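Local coordinates for amidase, hydantoinase/carbamoylase family (Burkholderia ambifaria, PDB 5TP4), which probably hydrolyses N-carbamoyl-L-amino acids with two zinc ions per subunit, as a member of the peptidase M20 family, at residues L12-G17 and E351-T356; A140-A145 and R164-G169; G218-W223 and S333-F338; V231-G236 and N283-D288. All coordinates share one frame; numbering follows the deposited sequence.

Contact 1 (L12-G17 and E351-T356); sequences LLEIDG and EAFGYT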
loop_
_atom_site.group_PDB
_atom_site.type_symbol
_atom_site.label_atom_id
_atom_site.label_comp_id
_atom_site.label_asym_id
_atom_site.label_seq_id
_atom_site.Cartn_x
_atom_site.Cartn_y
_atom_site.Cartn_z
ATOM N N LEU B 12 13.886 -51.904 -10.596
ATOM C CA LEU B 12 13.575 -50.685 -11.361
ATOM C C LEU B 12 12.247 -50.830 -12.106
ATOM O O LEU B 12 12.134 -50.539 -13.303
ATOM C CB LEU B 12 14.709 -50.327 -12.324
ATOM C CG LEU B 12 16.069 -49.974 -11.702
ATOM C CD1 LEU B 12 17.040 -49.463 -12.759
ATOM C CD2 LEU B 12 15.905 -48.966 -10.554
ATOM N N LEU B 13 11.238 -51.314 -11.390
ATOM C CA LEU B 13 9.895 -51.356 -11.949
ATOM C C LEU B 13 9.457 -49.944 -12.305
ATOM O O LEU B 13 9.524 -49.042 -11.465
ATOM C CB LEU B 13 8.930 -51.964 -10.925
ATOM C CG LEU B 13 7.486 -52.147 -11.374
ATOM C CD1 LEU B 13 7.397 -53.227 -12.452
ATOM C CD2 LEU B 13 6.628 -52.509 -10.159
ATOM N N GLU B 14 8.998 -49.744 -13.554
ATOM C CA GLU B 14 8.630 -48.422 -14.048
ATOM C C GLU B 14 7.153 -48.346 -14.413
ATOM O O GLU B 14 6.519 -49.356 -14.743
ATOM C CB GLU B 14 9.444 -48.056 -15.282
ATOM C CG GLU B 14 10.902 -47.900 -14.998
ATOM C CD GLU B 14 11.674 -47.362 -16.182
ATOM O OE1 GLU B 14 11.060 -47.129 -17.243
ATOM O OE2 GLU B 14 12.901 -47.167 -16.040
ATOM N N ILE B 15 6.611 -47.122 -14.376
ATOM C CA ILE B 15 5.233 -46.886 -14.816
ATOM C C ILE B 15 5.131 -46.709 -16.329
ATOM O O ILE B 15 6.138 -46.721 -17.060
ATOM C CB ILE B 15 4.639 -45.651 -14.125
ATOM C CG1 ILE B 15 5.388 -44.388 -14.594
ATOM C CG2 ILE B 15 4.689 -45.854 -12.588
ATOM C CD1 ILE B 15 4.491 -43.154 -14.634
ATOM N N ASP B 16 3.899 -46.527 -16.800
ATOM C CA ASP B 16 3.617 -46.168 -18.187
ATOM C C ASP B 16 3.473 -44.652 -18.210
ATOM O O ASP B 16 2.409 -44.115 -17.914
ATOM C CB ASP B 16 2.354 -46.871 -18.677
ATOM C CG ASP B 16 2.100 -46.651 -20.161
ATOM O OD1 ASP B 16 2.536 -45.612 -20.730
ATOM O OD2 ASP B 16 1.438 -47.515 -20.753
ATOM N N GLY B 17 4.552 -43.954 -18.555
ATOM C CA GLY B 17 4.541 -42.510 -18.396
ATOM C C GLY B 17 3.589 -41.840 -19.364
ATOM O O GLY B 17 2.928 -40.864 -19.012
ATOM N N GLU B 351 17.676 -42.849 -5.711
ATOM C CA GLU B 351 19.060 -43.253 -5.934
ATOM C C GLU B 351 19.133 -44.512 -6.783
ATOM O O GLU B 351 20.030 -44.638 -7.629
ATOM C CB GLU B 351 19.779 -43.458 -4.596
ATOM C CG GLU B 351 19.918 -42.140 -3.840
ATOM C CD GLU B 351 20.584 -42.296 -2.485
ATOM O OE1 GLU B 351 21.319 -43.290 -2.297
ATOM O OE2 GLU B 351 20.370 -41.418 -1.616
ATOM N N ALA B 352 18.206 -45.455 -6.576
ATOM C CA ALA B 352 18.258 -46.703 -7.338
ATOM C C ALA B 352 18.120 -46.448 -8.841
ATOM O O ALA B 352 18.737 -47.144 -9.654
ATOM C CB ALA B 352 17.163 -47.663 -6.875
ATOM N N PHE B 353 17.270 -45.491 -9.224
ATOM C CA PHE B 353 17.069 -45.112 -10.617
ATOM C C PHE B 353 18.161 -44.186 -11.141
ATOM O O PHE B 353 18.242 -43.943 -12.366
ATOM C CB PHE B 353 15.714 -44.413 -10.760
ATOM C CG PHE B 353 14.563 -45.343 -10.931
ATOM C CD1 PHE B 353 14.289 -45.886 -12.167
ATOM C CD2 PHE B 353 13.746 -45.662 -9.859
ATOM C CE1 PHE B 353 13.211 -46.736 -12.335
ATOM C CE2 PHE B 353 12.662 -46.518 -10.012
ATOM C CZ PHE B 353 12.392 -47.065 -11.259
ATOM N N GLY B 354 19.023 -43.669 -10.267
ATOM C CA GLY B 354 20.014 -42.729 -10.748
ATOM C C GLY B 354 19.443 -41.362 -11.069
ATOM O O GLY B 354 20.093 -40.586 -11.769
ATOM N N TYR B 355 18.245 -41.045 -10.569
ATOM C CA TYR B 355 17.671 -39.725 -10.812
ATOM C C TYR B 355 18.361 -38.676 -9.953
ATOM O O TYR B 355 18.735 -38.949 -8.809
ATOM C CB TYR B 355 16.186 -39.723 -10.499
ATOM C CG TYR B 355 15.344 -40.651 -11.319
ATOM C CD1 TYR B 355 15.689 -41.002 -12.633
ATOM C CD2 TYR B 355 14.161 -41.158 -10.783
ATOM C CE1 TYR B 355 14.854 -41.844 -13.376
ATOM C CE2 TYR B 355 13.330 -42.002 -11.517
ATOM C CZ TYR B 355 13.687 -42.347 -12.800
ATOM O OH TYR B 355 12.855 -43.183 -13.517
ATOM N N THR B 356 18.584 -37.482 -10.524
ATOM C CA THR B 356 19.113 -36.400 -9.699
ATOM C C THR B 356 18.105 -36.078 -8.606
ATOM O O THR B 356 16.895 -36.178 -8.802
ATOM C CB THR B 356 19.430 -35.163 -10.557
ATOM O OG1 THR B 356 18.246 -34.718 -11.226
ATOM C CG2 THR B 356 20.423 -35.545 -11.602
HETATM O O HOH W 1 13.839 -44.106 -15.623
#

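Contact 2 (A140-A145 and R164-G169); sequences ARFAPA and RQDAEG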
loop_
_atom_site.group_PDB
_atom_site.type_symbol
_atom_site.label_atom_id
_atom_site.label_comp_id
_atom_site.label_asym_id
_atom_site.label_seq_id
_atom_site.Cartn_x
_atom_site.Cartn_y
_atom_site.Cartn_z
ATOM N N ALA B 140 -10.564 -22.511 -0.893
ATOM C CA ALA B 140 -11.078 -21.380 -1.662
ATOM C C ALA B 140 -12.587 -21.217 -1.476
ATOM O O ALA B 140 -13.065 -20.143 -1.086
ATOM C CB ALA B 140 -10.737 -21.560 -3.151
ATOM N N ARG B 141 -13.355 -22.270 -1.771
ATOM C CA ARG B 141 -14.802 -22.177 -1.613
ATOM C C ARG B 141 -15.200 -22.225 -0.149
ATOM O O ARG B 141 -16.063 -21.456 0.286
ATOM C CB ARG B 141 -15.498 -23.294 -2.382
ATOM C CG ARG B 141 -17.013 -23.222 -2.237
ATOM C CD ARG B 141 -17.723 -24.210 -3.105
ATOM N NE ARG B 141 -19.163 -24.124 -2.859
ATOM C CZ ARG B 141 -20.035 -25.077 -3.170
ATOM N NH1 ARG B 141 -19.614 -26.197 -3.750
ATOM N NH2 ARG B 141 -21.320 -24.911 -2.889
ATOM N N PHE B 142 -14.583 -23.116 0.618
ATOM C CA PHE B 142 -14.819 -23.251 2.047
ATOM C C PHE B 142 -13.500 -23.088 2.783
ATOM O O PHE B 142 -12.446 -23.461 2.273
ATOM C CB PHE B 142 -15.416 -24.622 2.392
ATOM C CG PHE B 142 -16.747 -24.912 1.713
ATOM C CD1 PHE B 142 -17.937 -24.418 2.245
ATOM C CD2 PHE B 142 -16.806 -25.710 0.569
ATOM C CE1 PHE B 142 -19.171 -24.704 1.629
ATOM C CE2 PHE B 142 -18.016 -25.989 -0.042
ATOM C CZ PHE B 142 -19.203 -25.488 0.488
ATOM N N ALA B 143 -13.570 -22.562 4.011
ATOM C CA ALA B 143 -12.412 -22.553 4.884
ATOM C C ALA B 143 -12.491 -23.718 5.862
ATOM O O ALA B 143 -13.583 -24.098 6.294
ATOM C CB ALA B 143 -12.333 -21.236 5.665
ATOM N N PRO B 144 -11.359 -24.314 6.257
ATOM C CA PRO B 144 -9.989 -23.950 5.888
ATOM C C PRO B 144 -9.441 -24.701 4.685
ATOM O O PRO B 144 -10.094 -25.588 4.128
ATOM C CB PRO B 144 -9.192 -24.363 7.126
ATOM C CG PRO B 144 -9.905 -25.654 7.545
ATOM C CD PRO B 144 -11.379 -25.392 7.268
ATOM N N ALA B 145 -8.208 -24.362 4.317
ATOM C CA ALA B 145 -7.458 -25.241 3.437
ATOM C C ALA B 145 -7.266 -26.585 4.130
ATOM O O ALA B 145 -7.298 -26.685 5.364
ATOM C CB ALA B 145 -6.102 -24.629 3.078
ATOM N N ARG B 164 -19.371 -25.261 7.732
ATOM C CA ARG B 164 -18.679 -24.191 7.024
ATOM C C ARG B 164 -19.505 -23.748 5.827
ATOM O O ARG B 164 -20.085 -24.569 5.109
ATOM C CB ARG B 164 -17.294 -24.666 6.563
ATOM C CG ARG B 164 -16.324 -24.941 7.710
ATOM C CD ARG B 164 -15.907 -23.655 8.437
ATOM N NE ARG B 164 -15.165 -23.988 9.659
ATOM C CZ ARG B 164 -13.890 -23.682 9.876
ATOM N NH1 ARG B 164 -13.203 -22.994 8.974
ATOM N NH2 ARG B 164 -13.308 -24.044 11.010
ATOM N N GLN B 165 -19.590 -22.440 5.635
ATOM C CA GLN B 165 -20.395 -21.874 4.573
ATOM C C GLN B 165 -19.490 -21.223 3.543
ATOM O O GLN B 165 -18.450 -20.656 3.883
ATOM C CB GLN B 165 -21.383 -20.840 5.118
ATOM C CG GLN B 165 -22.418 -21.428 6.048
ATOM C CD GLN B 165 -23.428 -20.394 6.530
ATOM O OE1 GLN B 165 -23.443 -19.258 6.066
ATOM N NE2 GLN B 165 -24.276 -20.792 7.460
ATOM N N ASP B 166 -19.895 -21.300 2.281
ATOM C CA ASP B 166 -19.167 -20.585 1.247
ATOM C C ASP B 166 -19.682 -19.145 1.174
ATOM O O ASP B 166 -20.533 -18.728 1.963
ATOM C CB ASP B 166 -19.261 -21.323 -0.094
ATOM C CG ASP B 166 -20.683 -21.375 -0.670
ATOM O OD1 ASP B 166 -21.570 -20.614 -0.241
ATOM O OD2 ASP B 166 -20.905 -22.197 -1.585
ATOM N N ALA B 167 -19.190 -18.380 0.195
ATOM C CA ALA B 167 -19.584 -16.975 0.091
ATOM C C ALA B 167 -21.077 -16.789 -0.176
ATOM O O ALA B 167 -21.621 -15.709 0.097
ATOM C CB ALA B 167 -18.776 -16.292 -1.007
ATOM N N GLU B 168 -21.753 -17.807 -0.698
ATOM C CA GLU B 168 -23.178 -17.743 -0.979
ATOM C C GLU B 168 -24.040 -18.255 0.176
ATOM O O GLU B 168 -25.269 -18.294 0.047
ATOM C CB GLU B 168 -23.483 -18.526 -2.260
ATOM C CG GLU B 168 -23.000 -17.865 -3.568
ATOM C CD GLU B 168 -21.474 -17.805 -3.728
ATOM O OE1 GLU B 168 -20.919 -16.683 -3.801
ATOM O OE2 GLU B 168 -20.828 -18.874 -3.792
ATOM N N GLY B 169 -23.434 -18.640 1.300
ATOM C CA GLY B 169 -24.175 -19.116 2.448
ATOM C C GLY B 169 -24.452 -20.599 2.451
ATOM O O GLY B 169 -25.070 -21.096 3.406
HETATM O O HOH W 2 -16.579 -19.014 -1.041
HETATM O O HOH W 3 -15.944 -21.349 4.936
#

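Contact 3 (G218-W223 and S333-F338); sequences GQAIRW and SPATPF. With EDO (1,2-ethanediol), chain T.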
loop_
_atom_site.group_PDB
_atom_site.type_symbol
_atom_site.label_atom_id
_atom_site.label_comp_id
_atom_site.label_asym_id
_atom_site.label_seq_id
_atom_site.Cartn_x
_atom_site.Cartn_y
_atom_site.Cartn_z
ATOM N N GLY B 218 7.456 -29.538 6.422
ATOM C CA GLY B 218 6.979 -28.185 6.199
ATOM C C GLY B 218 7.639 -27.237 7.183
ATOM O O GLY B 218 8.207 -27.671 8.192
ATOM N N GLN B 219 7.581 -25.943 6.873
ATOM C CA GLN B 219 8.259 -24.894 7.621
ATOM C C GLN B 219 7.491 -24.507 8.876
ATOM O O GLN B 219 6.274 -24.665 8.959
ATOM C CB GLN B 219 8.378 -23.640 6.755
ATOM C CG GLN B 219 9.290 -23.814 5.571
ATOM C CD GLN B 219 8.917 -22.892 4.444
ATOM O OE1 GLN B 219 7.737 -22.668 4.171
ATOM N NE2 GLN B 219 9.933 -22.358 3.770
ATOM N N ALA B 220 8.217 -23.906 9.829
ATOM C CA ALA B 220 7.581 -23.054 10.836
ATOM C C ALA B 220 7.313 -21.682 10.220
ATOM O O ALA B 220 8.158 -21.143 9.496
ATOM C CB ALA B 220 8.466 -22.905 12.070
ATOM N N ILE B 221 6.118 -21.137 10.474
ATOM C CA ILE B 221 5.647 -19.911 9.833
ATOM C C ILE B 221 5.146 -18.962 10.916
ATOM O O ILE B 221 4.409 -19.379 11.819
ATOM C CB ILE B 221 4.504 -20.179 8.836
ATOM C CG1 ILE B 221 4.848 -21.311 7.867
ATOM C CG2 ILE B 221 4.151 -18.880 8.057
ATOM C CD1 ILE B 221 3.665 -21.710 6.998
ATOM N N ARG B 222 5.492 -17.682 10.792
ATOM C CA ARG B 222 4.870 -16.621 11.571
ATOM C C ARG B 222 4.357 -15.553 10.619
ATOM O O ARG B 222 5.043 -15.180 9.664
ATOM C CB ARG B 222 5.853 -15.974 12.565
ATOM C CG ARG B 222 6.554 -17.008 13.429
ATOM C CD ARG B 222 5.605 -17.582 14.463
ATOM N NE ARG B 222 6.311 -18.481 15.386
ATOM C CZ ARG B 222 6.397 -19.806 15.252
ATOM N NH1 ARG B 222 5.808 -20.421 14.230
ATOM N NH2 ARG B 222 7.074 -20.525 16.145
ATOM N N TRP B 223 3.160 -15.058 10.896
ATOM C CA TRP B 223 2.606 -13.892 10.220
ATOM C C TRP B 223 2.513 -12.766 11.230
ATOM O O TRP B 223 1.968 -12.958 12.321
ATOM C CB TRP B 223 1.220 -14.186 9.666
ATOM C CG TRP B 223 1.215 -14.833 8.327
ATOM C CD1 TRP B 223 2.288 -15.294 7.622
ATOM C CD2 TRP B 223 0.063 -15.050 7.508
ATOM N NE1 TRP B 223 1.868 -15.795 6.396
ATOM C CE2 TRP B 223 0.507 -15.658 6.310
ATOM C CE3 TRP B 223 -1.303 -14.807 7.678
ATOM C CZ2 TRP B 223 -0.371 -16.008 5.285
ATOM C CZ3 TRP B 223 -2.174 -15.152 6.650
ATOM C CH2 TRP B 223 -1.704 -15.754 5.477
ATOM N N SER B 333 2.215 -21.174 12.777
ATOM C CA SER B 333 2.077 -22.572 12.392
ATOM C C SER B 333 3.401 -23.264 12.679
ATOM O O SER B 333 4.466 -22.718 12.369
ATOM C CB SER B 333 1.728 -22.722 10.907
ATOM O OG SER B 333 1.055 -23.955 10.720
ATOM N N PRO B 334 3.367 -24.460 13.256
ATOM C CA PRO B 334 4.605 -25.132 13.652
ATOM C C PRO B 334 5.274 -25.817 12.473
ATOM O O PRO B 334 4.640 -26.168 11.479
ATOM C CB PRO B 334 4.125 -26.175 14.666
ATOM C CG PRO B 334 2.735 -26.534 14.145
ATOM C CD PRO B 334 2.158 -25.242 13.589
ATOM N N ALA B 335 6.577 -26.026 12.612
ATOM C CA ALA B 335 7.263 -26.885 11.657
ATOM C C ALA B 335 6.641 -28.275 11.695
ATOM O O ALA B 335 6.124 -28.723 12.720
ATOM C CB ALA B 335 8.758 -26.967 11.976
ATOM N N THR B 336 6.684 -28.957 10.565
ATOM C CA THR B 336 6.032 -30.259 10.408
ATOM C C THR B 336 7.003 -31.227 9.758
ATOM O O THR B 336 6.984 -31.430 8.544
ATOM C CB THR B 336 4.749 -30.132 9.577
ATOM O OG1 THR B 336 3.991 -29.010 10.062
ATOM C CG2 THR B 336 3.910 -31.407 9.719
ATOM N N PRO B 337 7.867 -31.862 10.542
ATOM C CA PRO B 337 8.786 -32.847 9.957
ATOM C C PRO B 337 8.052 -34.081 9.447
ATOM O O PRO B 337 7.078 -34.548 10.048
ATOM C CB PRO B 337 9.722 -33.197 11.119
ATOM C CG PRO B 337 8.980 -32.786 12.337
ATOM C CD PRO B 337 8.158 -31.607 11.961
ATOM N N PHE B 338 8.535 -34.599 8.324
ATOM C CA PHE B 338 8.038 -35.858 7.791
ATOM C C PHE B 338 8.788 -37.031 8.424
ATOM O O PHE B 338 9.768 -36.864 9.147
ATOM C CB PHE B 338 8.160 -35.861 6.261
ATOM C CG PHE B 338 7.215 -34.926 5.574
ATOM C CD1 PHE B 338 6.102 -34.428 6.248
ATOM C CD2 PHE B 338 7.434 -34.551 4.258
ATOM C CE1 PHE B 338 5.225 -33.546 5.616
ATOM C CE2 PHE B 338 6.557 -33.688 3.597
ATOM C CZ PHE B 338 5.445 -33.176 4.278
HETATM C C1 EDO T . 3.789 -26.437 7.784
HETATM O O1 EDO T . 4.890 -27.009 8.512
HETATM C C2 EDO T . 3.232 -25.244 8.554
HETATM O O2 EDO T . 2.695 -25.671 9.817
#

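Contact 4 (V231-G236 and N283-D288); sequences VAAHAG and NTIAGD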
loop_
_atom_site.group_PDB
_atom_site.type_symbol
_atom_site.label_atom_id
_atom_site.label_comp_id
_atom_site.label_asym_id
_atom_site.label_seq_id
_atom_site.Cartn_x
_atom_site.Cartn_y
_atom_site.Cartn_z
ATOM N N VAL B 231 4.397 11.426 12.419
ATOM C CA VAL B 231 3.655 12.680 12.432
ATOM C C VAL B 231 3.394 13.058 10.982
ATOM O O VAL B 231 4.344 13.247 10.210
ATOM C CB VAL B 231 4.414 13.786 13.175
ATOM C CG1 VAL B 231 3.717 15.144 12.983
ATOM C CG2 VAL B 231 4.526 13.420 14.670
ATOM N N ALA B 232 2.122 13.276 10.616
ATOM C CA ALA B 232 1.755 13.472 9.200
ATOM C C ALA B 232 1.670 14.962 8.841
ATOM O O ALA B 232 0.599 15.544 8.676
ATOM C CB ALA B 232 0.454 12.742 8.876
ATOM N N ALA B 233 2.836 15.550 8.628
ATOM C CA ALA B 233 3.052 16.977 8.482
ATOM C C ALA B 233 3.231 17.302 7.004
ATOM O O ALA B 233 3.445 16.416 6.175
ATOM C CB ALA B 233 4.272 17.405 9.311
ATOM N N HIS B 234 3.124 18.578 6.671
ATOM C CA HIS B 234 3.152 18.963 5.265
ATOM C C HIS B 234 4.543 18.765 4.644
ATOM O O HIS B 234 5.568 19.145 5.226
ATOM C CB HIS B 234 2.702 20.418 5.147
ATOM C CG HIS B 234 2.412 20.862 3.748
ATOM N ND1 HIS B 234 3.402 21.242 2.870
ATOM C CD2 HIS B 234 1.239 21.054 3.098
ATOM C CE1 HIS B 234 2.859 21.617 1.729
ATOM N NE2 HIS B 234 1.546 21.516 1.838
ATOM N N ALA B 235 4.561 18.191 3.428
ATOM C CA ALA B 235 5.794 17.838 2.715
ATOM C C ALA B 235 6.637 19.037 2.313
ATOM O O ALA B 235 7.829 18.870 2.025
ATOM C CB ALA B 235 5.478 17.043 1.443
ATOM N N GLY B 236 6.057 20.229 2.258
ATOM C CA GLY B 236 6.812 21.400 1.839
ATOM C C GLY B 236 7.153 22.350 2.976
ATOM O O GLY B 236 8.181 23.023 2.924
ATOM N N ASN B 283 1.574 15.136 -0.778
ATOM C CA ASN B 283 2.317 16.215 -0.139
ATOM C C ASN B 283 2.174 16.188 1.382
ATOM O O ASN B 283 2.284 17.225 2.042
ATOM C CB ASN B 283 1.903 17.574 -0.700
ATOM C CG ASN B 283 0.435 17.871 -0.517
ATOM O OD1 ASN B 283 -0.362 16.984 -0.164
ATOM N ND2 ASN B 283 0.062 19.137 -0.764
ATOM N N THR B 284 1.966 15.005 1.942
ATOM C CA THR B 284 1.919 14.828 3.387
ATOM C C THR B 284 2.883 13.725 3.794
ATOM O O THR B 284 2.838 12.620 3.242
ATOM C CB THR B 284 0.499 14.497 3.840
ATOM O OG1 THR B 284 -0.391 15.508 3.341
ATOM C CG2 THR B 284 0.419 14.513 5.358
ATOM N N ILE B 285 3.753 14.038 4.762
ATOM C CA ILE B 285 4.603 13.018 5.372
ATOM C C ILE B 285 3.756 11.879 5.930
ATOM O O ILE B 285 2.697 12.098 6.536
ATOM C CB ILE B 285 5.457 13.676 6.470
ATOM C CG1 ILE B 285 6.361 14.744 5.835
ATOM C CG2 ILE B 285 6.250 12.611 7.309
ATOM C CD1 ILE B 285 6.832 15.802 6.825
ATOM N N ALA B 286 4.237 10.646 5.745
ATOM C CA ALA B 286 3.542 9.472 6.273
ATOM C C ALA B 286 3.567 9.486 7.797
ATOM O O ALA B 286 4.641 9.531 8.405
ATOM C CB ALA B 286 4.189 8.192 5.742
ATOM N N GLY B 287 2.382 9.465 8.408
ATOM C CA GLY B 287 2.273 9.344 9.851
ATOM C C GLY B 287 1.798 7.973 10.300
ATOM O O GLY B 287 1.781 7.699 11.503
ATOM N N ASP B 288 1.376 7.119 9.373
ATOM C CA ASP B 288 0.715 5.858 9.730
ATOM C C ASP B 288 0.992 4.873 8.603
ATOM O O ASP B 288 0.432 5.012 7.508
ATOM C CB ASP B 288 -0.797 6.078 9.922
ATOM C CG ASP B 288 -1.529 4.857 10.452
ATOM O OD1 ASP B 288 -0.889 3.838 10.771
ATOM O OD2 ASP B 288 -2.784 4.925 10.545
#

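Contact 1 (L12-G17 and E351-T356)
Leu12 and Phe353 mark the nearest approach of the two backbones, with CA atoms 6.6 Å apart, where an irregular loop passes the end of a helix. Gly354, just after that helix, adopts a positive phi and closes a Schellman motif, its N bonded to Glu351 O. The contact itself illustrates how one aromatic ring can receive a loop without direct hydrogen bonds between them. Leu12 sets its CD2 methyl over the ring face, 3.7 Å from the Phe353 centroid and only 6° off the normal, a centred CH-pi contact, with its CA and CB near CZ and CE1. The same methyl is 4.1 Å from Ala352 CB. The ring's edge meets different chemistry. Leu13 O lies in the ring plane, 3.5 Å from Phe353 CZ, facing the weakly positive rim of C-H groups. Glu14 CG, anti to its carbonyl carbon (chi1 -66°), is 3.7 Å from Phe353 CE1, and the extended chain beyond it lays OE2 at the ring edge, the carboxylate turned 40° from the ring. A water donates to Glu14 OE2 and also bonds Tyr355 OH, joining the segments indirectly, while Phe353 CB covers one face of the Tyr355 ring. Helix 398-416 borders this surface contact: Asn406 bonds Ile15 N and Tyr355 OH, and Asn410 bonds Leu13 O. Farther along the loop, Asp16 N bonds Glu113 of helix 105-121, and Asp16 OD1 caps helix 17-28 at Arg19 N.

Contact 2 (A140-A145 and R164-G169)
Arg141 reaches Asp166 with its CG anti to the backbone N (chi1 -180°) and its chain extended as far as NE, while Asp166 CG stands between its own N and carbonyl carbon (chi1 65°). Asp166 opens an Asx turn, its OD1 accepting from Glu168 N at 2.8 Å, inside a type I beta turn that runs to Gly169. One carboxylate thus serves two tasks: OD1 shapes the turn, and OD2 takes the salt bridge. The arginine grips side-on, NE at 2.9 Å and NH2 at 3.0 Å from the same Asp166 OD2, which lies in the guanidinium plane; NE is met by the anti lone pair of OD2, whereas NH2 meets that oxygen nearly along its C-O bond. Phe142 lies alongside, CZ over one face of the Arg141 guanidinium toward its rim and CE1 3.8 Å from Asp166 CB. The loop follows closely on Glu137 and Glu138, which bind zinc in a structure of this protein, though not in this chain's model. Pro144, after a cis peptide bond, sets its CD over a face of the Arg164 guanidinium, 3.5 Å from NH1. Between these two contacts a water accepts from Ala143 N and donates to Gln165 O, both at 2.8 Å.

Contact 3 (G218-W223 and S333-F338)
Ile221 and Ser333 face each other as an antiparallel hydrogen-bonded pair, their side chains on one face of the sheet with CB atoms 4.3 Å apart. Ile221 N bonds Ser333 O and Ser333 N bonds Ile221 O, both at 3.0 Å. Gly218 and Thr336 form a second such pair, two residues away on each strand. The strands belong to 212-229 and 324-337 of the mixed sheet, in the part where, as in other M20 enzymes, the catalytic domain probably passes into the dimerisation domain. Between the pairs, Ala220 CB meets Ala335 CB at 4.1 Å. On the face carrying Ile221, Ser333 and Thr336, the two hydroxyls are turned to a 1,2-ethanediol, probably from the crystallisation liquor: Ser333 OG, anti to its backbone N (chi1 -155°), is near O2, and Thr336 OG1 lies 2.7 Å from O1. Gly218 adds no side chain here, which leaves the diol its place. The diol's O2 donates to Pro334 O at 2.6 Å, and Ile221 CD1 lies 3.9 Å from its C2. Arg222 starts away from the partner strand, but chi2 (-73°) turns CD back, and the remainder of the chain carries the guanidinium to the strand, NH2 held by Asp304 and Asp300. Gln219 bonds Arg296 and, through NE2, Gly236 O of the second subunit. Ile221 O takes a second donor, Arg222 NH1, at 3.0 Å from above the carbonyl plane; NH1 also makes a weak bond of 3.2 Å to Ser333 O.

Contact 4 (V231-G236 and N283-D288)
Ile285 and Ala233 form the tight part of the contact, a worked case of an ethyl branch (CG1-CD1 of Ile285) closing over a backbone bond. Ile285 N donates to Ala233 O at 2.8 Å, nearly along the C=O axis, and the side chain of Ile285 folds round the same oxygen, CG1 at 3.4 Å and CD1 at 3.5 Å from Ala233 O. Beside it, Ala235 N bonds Asn283 O at 2.8 Å from above the carbonyl plane, and Ala235 CB comes within 3.3 Å of that oxygen. Asn283 O also stands over the centre of the His234 ring, 4.0 Å above its plane. Gly236 N donates to His234 ND1 at 2.9 Å, which helps to fix the ring's rotation. The Val231-Ala232 end is more exposed but still close, with Ala232 CA 3.1 Å from Ile285 O; only the Val231 side chain is loose, its CB directed away. Thr284 points its CB away too, yet CG2 still reaches Ala232 O, and OG1 is bonded to Ser281 OG. These two loops lie at the far end of strands 212-229 and 288-297, with Arg243 and Asp245, ahead of helix 246-262, against Ile285. The second subunit completes the setting: its Gly363 packs on His234, its Thr271 on Ala235 and Ile285.

How the contacts relate
Contact 1 is a surface contact, and the other three are partly buried. Their chemistry follows their place. Where a loop passes a helix end, contact 1 relies on an aromatic ring and a water; contact 2, between two loops near the zinc ligands, adds a salt bridge. Contacts 3 and 4 rest on backbone bonds, paired strands in one and a single bridge in the other, and both involve strand 212-229 or its continuation. Their centres lie about 39 Å apart, yet both touch the second subunit. Contact 1 encloses all the rest along the chain, and helix 340-353 links it in sequence to contact 3.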